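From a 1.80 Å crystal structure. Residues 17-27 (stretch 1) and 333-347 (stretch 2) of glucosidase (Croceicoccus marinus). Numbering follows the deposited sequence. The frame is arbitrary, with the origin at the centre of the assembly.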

ATOM      1  N   ILE A  17       4.163 -23.776   3.063  1.00 14.64           N
ATOM      2  CA  ILE A  17       3.694 -23.621   4.435  1.00 14.17           C
ATOM      3  C   ILE A  17       2.304 -23.009   4.493  1.00 14.37           C
ATOM      4  O   ILE A  17       1.652 -23.064   5.549  1.00 14.29           O
ATOM      5  CB  ILE A  17       4.715 -22.796   5.244  1.00 13.82           C
ATOM      6  CG1 ILE A  17       4.699 -21.325   4.799  1.00 14.87           C
ATOM      7  CG2 ILE A  17       6.122 -23.419   5.079  1.00 13.17           C
ATOM      8  CD1 ILE A  17       5.450 -20.369   5.733  1.00 16.60           C
ATOM      9  N   GLY A  18       1.810 -22.474   3.386  1.00 12.03           N
ATOM     10  CA  GLY A  18       0.562 -21.743   3.370  1.00 12.29           C
ATOM     11  C   GLY A  18       0.561 -20.812   2.176  1.00 12.13           C
ATOM     12  O   GLY A  18       1.508 -20.781   1.393  1.00 13.36           O
ATOM     13  N   ASN A  19      -0.515 -20.042   2.059  1.00 16.43           N
ATOM     14  CA  ASN A  19      -0.642 -19.130   0.923  1.00 13.97           C
ATOM     15  C   ASN A  19       0.111 -17.832   1.181  1.00 12.77           C
ATOM     16  O   ASN A  19       0.059 -17.274   2.281  1.00 14.18           O
ATOM     17  CB  ASN A  19      -2.110 -18.815   0.637  1.00 15.17           C
ATOM     18  CG  ASN A  19      -2.852 -19.983   0.041  1.00 22.27           C
ATOM     19  OD1 ASN A  19      -2.257 -20.861  -0.593  1.00 23.73           O
ATOM     20  ND2 ASN A  19      -4.161 -20.006   0.237  1.00 27.22           N
HETATM   21  N   MSE A  20       0.808 -17.350   0.154  1.00 10.66           N
HETATM   22  CA  MSE A  20       1.331 -15.997   0.170  1.00 11.72           C
HETATM   23  C   MSE A  20       0.144 -15.044   0.069  1.00 13.09           C
HETATM   24  O   MSE A  20      -0.825 -15.331  -0.641  1.00 14.34           O
HETATM   25  CB  MSE A  20       2.305 -15.759  -0.991  1.00  8.40           C
HETATM   26  CG  MSE A  20       2.969 -14.394  -0.949  1.00 10.66           C
HETATM   27 SE   MSE A  20       4.321 -14.344   0.436  0.66  9.39          SE
HETATM   28  CE  MSE A  20       5.732 -15.278  -0.532  1.00 14.02           C
ATOM     29  N   ARG A  21       0.199 -13.918   0.770  1.00 11.17           N
ATOM     30  CA  ARG A  21      -0.901 -12.960   0.778  1.00  9.61           C
ATOM     31  C   ARG A  21      -0.528 -11.751  -0.073  1.00 12.69           C
ATOM     32  O   ARG A  21       0.542 -11.158   0.110  1.00 10.67           O
ATOM     33  CB  ARG A  21      -1.247 -12.535   2.211  1.00 12.41           C
ATOM     34  CG  ARG A  21      -1.639 -13.711   3.098  1.00 12.12           C
ATOM     35  CD  ARG A  21      -2.388 -13.257   4.362  1.00 15.92           C
ATOM     36  NE  ARG A  21      -1.522 -12.472   5.233  1.00 13.84           N
ATOM     37  CZ  ARG A  21      -1.764 -11.220   5.595  1.00 16.58           C
ATOM     38  NH1 ARG A  21      -2.854 -10.606   5.156  1.00 13.66           N
ATOM     39  NH2 ARG A  21      -0.916 -10.588   6.402  1.00 15.10           N
ATOM     40  N   GLN A  22      -1.412 -11.378  -0.993  1.00 12.67           N
ATOM     41  CA  GLN A  22      -1.091 -10.345  -1.984  1.00 11.38           C
ATOM     42  C   GLN A  22      -1.347  -8.967  -1.385  1.00 12.35           C
ATOM     43  O   GLN A  22      -2.445  -8.405  -1.487  1.00 11.89           O
ATOM     44  CB  GLN A  22      -1.895 -10.566  -3.258  1.00 11.57           C
ATOM     45  CG  GLN A  22      -1.224 -11.540  -4.227  1.00 11.30           C
ATOM     46  CD  GLN A  22      -1.257 -12.980  -3.728  1.00 16.06           C
ATOM     47  OE1 GLN A  22      -2.329 -13.553  -3.522  1.00 17.69           O
ATOM     48  NE2 GLN A  22      -0.078 -13.570  -3.526  1.00 13.03           N
ATOM     49  N   LEU A  23      -0.312  -8.402  -0.758  1.00  9.54           N
ATOM     50  CA  LEU A  23      -0.419  -7.110  -0.097  1.00  8.15           C
ATOM     51  C   LEU A  23       0.227  -5.974  -0.891  1.00  9.69           C
ATOM     52  O   LEU A  23       0.363  -4.860  -0.362  1.00 10.13           O
ATOM     53  CB  LEU A  23       0.204  -7.178   1.300  1.00 10.44           C
ATOM     54  CG  LEU A  23      -0.434  -8.153   2.300  1.00 16.98           C
ATOM     55  CD1 LEU A  23       0.114  -7.913   3.728  1.00 12.25           C
ATOM     56  CD2 LEU A  23      -1.922  -7.997   2.265  1.00 15.07           C
ATOM     57  N   HIS A  24       0.619  -6.216  -2.147  1.00  7.86           N
ATOM     58  CA  HIS A  24       1.356  -5.205  -2.914  1.00  7.34           C
ATOM     59  C   HIS A  24       0.402  -4.229  -3.598  1.00  9.87           C
ATOM     60  O   HIS A  24       0.308  -4.157  -4.825  1.00 10.95           O
ATOM     61  CB  HIS A  24       2.271  -5.844  -3.954  1.00  8.61           C
ATOM     62  CG  HIS A  24       3.459  -4.997  -4.291  1.00  9.46           C
ATOM     63  ND1 HIS A  24       4.400  -4.642  -3.351  1.00  9.97           N
ATOM     64  CD2 HIS A  24       3.875  -4.456  -5.463  1.00  9.65           C
ATOM     65  CE1 HIS A  24       5.334  -3.899  -3.922  1.00 13.43           C
ATOM     66  NE2 HIS A  24       5.043  -3.777  -5.205  1.00 10.63           N
ATOM     67  N   GLY A  25      -0.296  -3.453  -2.777  1.00  8.55           N
ATOM     68  CA  GLY A  25      -1.060  -2.332  -3.287  1.00  9.37           C
ATOM     69  C   GLY A  25      -0.262  -1.043  -3.257  1.00 10.94           C
ATOM     70  O   GLY A  25       0.748  -0.936  -2.566  1.00 11.61           O
ATOM     71  N   THR A  26      -0.731  -0.035  -3.997  1.00 11.88           N
ATOM     72  CA  THR A  26      -0.028   1.242  -3.996  1.00 10.03           C
ATOM     73  C   THR A  26      -0.979   2.336  -4.446  1.00 11.20           C
ATOM     74  O   THR A  26      -2.099   2.078  -4.889  1.00 10.51           O
ATOM     75  CB  THR A  26       1.208   1.220  -4.903  1.00 11.57           C
ATOM     76  OG1 THR A  26       2.051   2.330  -4.578  1.00 12.58           O
ATOM     77  CG2 THR A  26       0.799   1.340  -6.372  1.00 10.69           C
ATOM     78  N   SER A  27      -0.511   3.565  -4.324  1.00 13.17           N
ATOM     79  CA  SER A  27      -1.249   4.716  -4.804  1.00  9.27           C
ATOM     80  C   SER A  27      -0.321   5.528  -5.695  1.00 10.50           C
ATOM     81  O   SER A  27       0.881   5.264  -5.775  1.00 11.20           O
ATOM     82  CB  SER A  27      -1.782   5.567  -3.648  1.00 18.00           C
ATOM     83  OG  SER A  27      -0.741   6.329  -3.079  1.00 18.82           O
ATOM     84  N   ALA A 333      13.515  -1.993  -5.170  1.00 13.41           N
ATOM     85  CA  ALA A 333      12.949  -2.772  -4.070  1.00 14.90           C
ATOM     86  C   ALA A 333      11.443  -2.942  -4.235  1.00 13.16           C
ATOM     87  O   ALA A 333      10.891  -4.008  -3.937  1.00 11.22           O
ATOM     88  CB  ALA A 333      13.273  -2.109  -2.728  1.00 11.05           C
ATOM     89  N   PHE A 334      10.763  -1.901  -4.718  1.00 11.17           N
ATOM     90  CA  PHE A 334       9.320  -1.987  -4.924  1.00 11.64           C
ATOM     91  C   PHE A 334       8.960  -3.121  -5.877  1.00 10.45           C
ATOM     92  O   PHE A 334       8.024  -3.886  -5.613  1.00 10.68           O
ATOM     93  CB  PHE A 334       8.797  -0.648  -5.441  1.00 10.47           C
ATOM     94  CG  PHE A 334       7.300  -0.607  -5.640  1.00 13.38           C
ATOM     95  CD1 PHE A 334       6.443  -0.395  -4.566  1.00 12.11           C
ATOM     96  CD2 PHE A 334       6.753  -0.765  -6.906  1.00 13.87           C
ATOM     97  CE1 PHE A 334       5.064  -0.341  -4.751  1.00 13.13           C
ATOM     98  CE2 PHE A 334       5.370  -0.713  -7.103  1.00 12.92           C
ATOM     99  CZ  PHE A 334       4.527  -0.507  -6.022  1.00 10.14           C
ATOM    100  N   GLN A 335       9.711  -3.268  -6.979  1.00  9.44           N
ATOM    101  CA  GLN A 335       9.444  -4.349  -7.918  1.00  8.76           C
ATOM    102  C   GLN A 335       9.789  -5.711  -7.324  1.00 10.25           C
ATOM    103  O   GLN A 335       9.022  -6.666  -7.478  1.00 12.21           O
ATOM    104  CB  GLN A 335      10.223  -4.124  -9.216  1.00 10.68           C
ATOM    105  CG  GLN A 335       9.752  -2.905 -10.018  1.00  8.44           C
ATOM    106  CD  GLN A 335      10.689  -2.589 -11.170  1.00 13.20           C
ATOM    107  OE1 GLN A 335      10.589  -3.179 -12.245  1.00 15.01           O
ATOM    108  NE2 GLN A 335      11.611  -1.668 -10.945  1.00 14.25           N
ATOM    109  N   LEU A 336      10.946  -5.835  -6.664  1.00  9.65           N
ATOM    110  CA  LEU A 336      11.330  -7.143  -6.132  1.00 10.93           C
ATOM    111  C   LEU A 336      10.364  -7.599  -5.042  1.00 10.62           C
ATOM    112  O   LEU A 336      10.062  -8.796  -4.934  1.00 13.55           O
ATOM    113  CB  LEU A 336      12.751  -7.103  -5.588  1.00 10.75           C
ATOM    114  CG  LEU A 336      13.857  -6.605  -6.519  1.00 15.10           C
ATOM    115  CD1 LEU A 336      15.186  -6.835  -5.837  1.00 13.70           C
ATOM    116  CD2 LEU A 336      13.806  -7.285  -7.875  1.00 13.51           C
ATOM    117  N   VAL A 337       9.881  -6.662  -4.220  1.00 10.49           N
ATOM    118  CA  VAL A 337       8.861  -7.000  -3.225  1.00 11.27           C
ATOM    119  C   VAL A 337       7.601  -7.522  -3.907  1.00 12.05           C
ATOM    120  O   VAL A 337       7.085  -8.594  -3.572  1.00 10.00           O
ATOM    121  CB  VAL A 337       8.541  -5.780  -2.337  1.00 11.44           C
ATOM    122  CG1 VAL A 337       7.245  -6.004  -1.596  1.00 11.19           C
ATOM    123  CG2 VAL A 337       9.681  -5.483  -1.366  1.00 10.62           C
ATOM    124  N   GLY A 338       7.072  -6.761  -4.863  1.00 12.79           N
ATOM    125  CA  GLY A 338       5.836  -7.173  -5.503  1.00 10.37           C
ATOM    126  C   GLY A 338       5.949  -8.518  -6.189  1.00 11.29           C
ATOM    127  O   GLY A 338       5.011  -9.319  -6.165  1.00  9.92           O
ATOM    128  N   GLN A 339       7.098  -8.783  -6.820  1.00 10.19           N
ATOM    129  CA  GLN A 339       7.282 -10.068  -7.469  1.00 11.05           C
ATOM    130  C   GLN A 339       7.261 -11.197  -6.449  1.00 11.73           C
ATOM    131  O   GLN A 339       6.730 -12.280  -6.720  1.00 12.05           O
ATOM    132  CB  GLN A 339       8.581 -10.068  -8.270  1.00 12.76           C
ATOM    133  CG  GLN A 339       8.480  -9.145  -9.491  1.00  9.99           C
ATOM    134  CD  GLN A 339       9.825  -8.706 -10.015  1.00 17.48           C
ATOM    135  OE1 GLN A 339      10.867  -9.198  -9.589  1.00 15.49           O
ATOM    136  NE2 GLN A 339       9.808  -7.758 -10.948  1.00 13.77           N
ATOM    137  N   THR A 340       7.839 -10.958  -5.274  1.00  9.81           N
ATOM    138  CA  THR A 340       7.835 -11.974  -4.230  1.00 11.30           C
ATOM    139  C   THR A 340       6.428 -12.196  -3.697  1.00 13.76           C
ATOM    140  O   THR A 340       6.012 -13.346  -3.498  1.00 10.98           O
ATOM    141  CB  THR A 340       8.783 -11.572  -3.097  1.00 11.22           C
ATOM    142  OG1 THR A 340      10.096 -11.374  -3.630  1.00 13.51           O
ATOM    143  CG2 THR A 340       8.837 -12.660  -2.037  1.00  9.26           C
ATOM    144  N   LEU A 341       5.682 -11.105  -3.472  1.00 11.56           N
ATOM    145  CA  LEU A 341       4.305 -11.179  -2.984  1.00  9.40           C
ATOM    146  C   LEU A 341       3.351 -11.758  -4.022  1.00 12.81           C
ATOM    147  O   LEU A 341       2.234 -12.160  -3.667  1.00 16.05           O
ATOM    148  CB  LEU A 341       3.805  -9.787  -2.562  1.00 11.13           C
ATOM    149  CG  LEU A 341       4.530  -9.180  -1.351  1.00  9.19           C
ATOM    150  CD1 LEU A 341       4.024  -7.771  -0.987  1.00 10.25           C
ATOM    151  CD2 LEU A 341       4.403 -10.158  -0.157  1.00 12.01           C
ATOM    152  N   ALA A 342       3.756 -11.803  -5.291  1.00 10.45           N
ATOM    153  CA  ALA A 342       2.898 -12.367  -6.318  1.00 13.05           C
ATOM    154  C   ALA A 342       2.981 -13.883  -6.385  1.00 14.17           C
ATOM    155  O   ALA A 342       2.152 -14.493  -7.066  1.00 15.65           O
ATOM    156  CB  ALA A 342       3.234 -11.788  -7.696  1.00 13.29           C
ATOM    157  N   THR A 343       3.966 -14.503  -5.728  1.00 14.43           N
ATOM    158  CA  THR A 343       3.951 -15.952  -5.635  1.00 14.03           C
ATOM    159  C   THR A 343       2.710 -16.386  -4.868  1.00 15.45           C
ATOM    160  O   THR A 343       2.093 -15.603  -4.142  1.00 14.39           O
ATOM    161  CB  THR A 343       5.211 -16.471  -4.951  1.00 15.23           C
ATOM    162  OG1 THR A 343       5.255 -15.995  -3.597  1.00 15.47           O
ATOM    163  CG2 THR A 343       6.451 -16.006  -5.705  1.00 12.56           C
ATOM    164  N   THR A 344       2.306 -17.633  -5.065  1.00 12.03           N
ATOM    165  CA  THR A 344       1.075 -18.069  -4.429  1.00 14.64           C
ATOM    166  C   THR A 344       1.302 -18.989  -3.257  1.00 16.39           C
ATOM    167  O   THR A 344       0.513 -18.971  -2.314  1.00 14.48           O
ATOM    168  CB  THR A 344       0.160 -18.769  -5.433  1.00 16.78           C
ATOM    169  OG1 THR A 344       0.872 -19.838  -6.049  1.00 17.77           O
ATOM    170  CG2 THR A 344      -0.300 -17.775  -6.500  1.00 20.11           C
ATOM    171  N   GLU A 345       2.352 -19.790  -3.298  1.00 13.25           N
ATOM    172  CA  GLU A 345       2.643 -20.731  -2.228  1.00 13.26           C
ATOM    173  C   GLU A 345       3.840 -20.195  -1.457  1.00 15.01           C
ATOM    174  O   GLU A 345       4.945 -20.111  -1.994  1.00 15.97           O
ATOM    175  CB  GLU A 345       2.881 -22.122  -2.805  1.00 17.80           C
ATOM    176  CG  GLU A 345       1.599 -22.679  -3.432  1.00 24.72           C
ATOM    177  CD  GLU A 345       1.749 -24.075  -3.998  1.00 30.65           C
ATOM    178  OE1 GLU A 345       0.708 -24.698  -4.297  1.00 39.93           O
ATOM    179  OE2 GLU A 345       2.896 -24.548  -4.153  1.00 30.02           O
ATOM    180  N   ARG A 346       3.611 -19.798  -0.207  1.00  9.87           N
ATOM    181  CA  ARG A 346       4.713 -19.340   0.619  1.00 10.33           C
ATOM    182  C   ARG A 346       5.549 -20.536   1.052  1.00 12.12           C
ATOM    183  O   ARG A 346       5.015 -21.602   1.362  1.00 11.22           O
ATOM    184  CB  ARG A 346       4.189 -18.591   1.845  1.00 13.76           C
ATOM    185  CG  ARG A 346       5.284 -17.979   2.701  1.00 14.65           C
ATOM    186  CD  ARG A 346       4.683 -16.964   3.639  1.00 11.10           C
ATOM    187  NE  ARG A 346       5.643 -16.451   4.607  1.00 11.22           N
ATOM    188  CZ  ARG A 346       5.288 -15.853   5.732  1.00 11.62           C
ATOM    189  NH1 ARG A 346       3.998 -15.704   6.024  1.00 10.54           N
ATOM    190  NH2 ARG A 346       6.213 -15.408   6.567  1.00 14.05           N
ATOM    191  N   LEU A 347       6.866 -20.351   1.049  1.00  9.48           N
ATOM    192  CA  LEU A 347       7.826 -21.381   1.413  1.00 10.52           C
ATOM    193  C   LEU A 347       8.470 -21.024   2.740  1.00 13.25           C
ATOM    194  O   LEU A 347       8.575 -19.849   3.088  1.00 11.41           O
ATOM    195  CB  LEU A 347       8.909 -21.521   0.332  1.00  9.75           C
ATOM    196  CG  LEU A 347       8.410 -22.002  -1.030  1.00 13.20           C
ATOM    197  CD1 LEU A 347       9.522 -21.917  -2.086  1.00 13.41           C
ATOM    198  CD2 LEU A 347       7.838 -23.413  -0.947  1.00 14.96           C
TER
HETATM  199  O   HOH W   1       1.610 -15.574   3.970  1.00 11.32           O
HETATM  200  O   HOH W   2      -1.496 -16.669  -2.667  1.00 25.12           O

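Segments far apart in sequence often pack in two ways at once: side chains fill the space beside a helix, and backbone hydrogen bonds take over where the helix gives way to a strand. Residues 17-27 and 333-347 of this glucosidase do both, burying 902 Å² between them.

The helical part begins the contact at Phe334. Its CA-to-CB bond points sideways, but the t rotamer at chi1 brings the ring to stretch 1, where His24 NE2 lies over one face, 3.4 Å from Phe334 CZ. The two rings meet obliquely, with centroids 4.3 Å apart and planes at 41°, while Thr26 CB approaches the edge of the phenylalanine ring, 3.9 Å from Phe334 CZ. His24 NE2 also lies 3.0 Å from Phe334 O, the carbonyl that accepts the helical hydrogen bond from Gly338 N.

One turn further on, Val337 sets CG1 3.6 Å from His24 ND1, and Gly338 provides the clearest case of a small residue making room for a large one. Its CA stands 3.3 Å from the centroid of the His24 ring, almost on the ring normal, in a CH-pi contact. A CB here would fall 2.5 Å from His24 CD2, a clash, so the absence of a side chain is what lets the imidazole lie against the helix backbone. Buried His24 is thus held by an aromatic ring, a bare backbone and aliphatic groups.

Leu341 supplies much of the remaining apolar surface. Its branches reach different neighbours: CD1 comes within 3.9 Å of His24 ND1 and 4.5 Å of Leu23 CB, whereas CD2 lies 4.2 Å from SE of Met20, a selenomethionine. The backbone of Leu341 serves a polar partner. Gln22, whose side chain bends through m and p rotamers, donates from NE2 to Leu341 O at 2.7 Å and nearly straight, capturing a carbonyl that accepts no backbone hydrogen bond within the stretch.

Beyond the helix, Thr343 turns its hydroxyl back to the chain, with OG1 donating to Thr340 O at 2.8 Å. The CA-to-CB bond of Met20 points toward stretch 2, and its long, flexible side chain is buried there; its CE lies 3.2 Å from Thr343 OG1 and 3.6 Å from Thr340 O. At Thr344 the CA-to-CB bond points away and the carbonyl does the work: Met20 N donates to Thr344 O at 3.0 Å, and Asn19 CA makes a CA-H...O contact with the same oxygen at 3.4 Å.

The last segment pairs antiparallel with stretch 1. Glu345 pairs with Asn19, CA atoms 4.8 Å apart, and its CA-to-CB bond points away from stretch 1. Arg346 N donates to Gly18 O at 2.8 Å, and Ile17 N donates to Arg346 O at 2.9 Å. The extended Arg346 side chain lays one guanidinium face against Ile17 CD1, and its NH1 donates to water 1 at 3.2 Å, which in turn donates to Asn19 O at 2.9 Å. Arginine suits this partly exposed position because its flat group can cover Ile17 while NH1 also reaches water 1; NH1 and NH2 have further partners elsewhere in the structure.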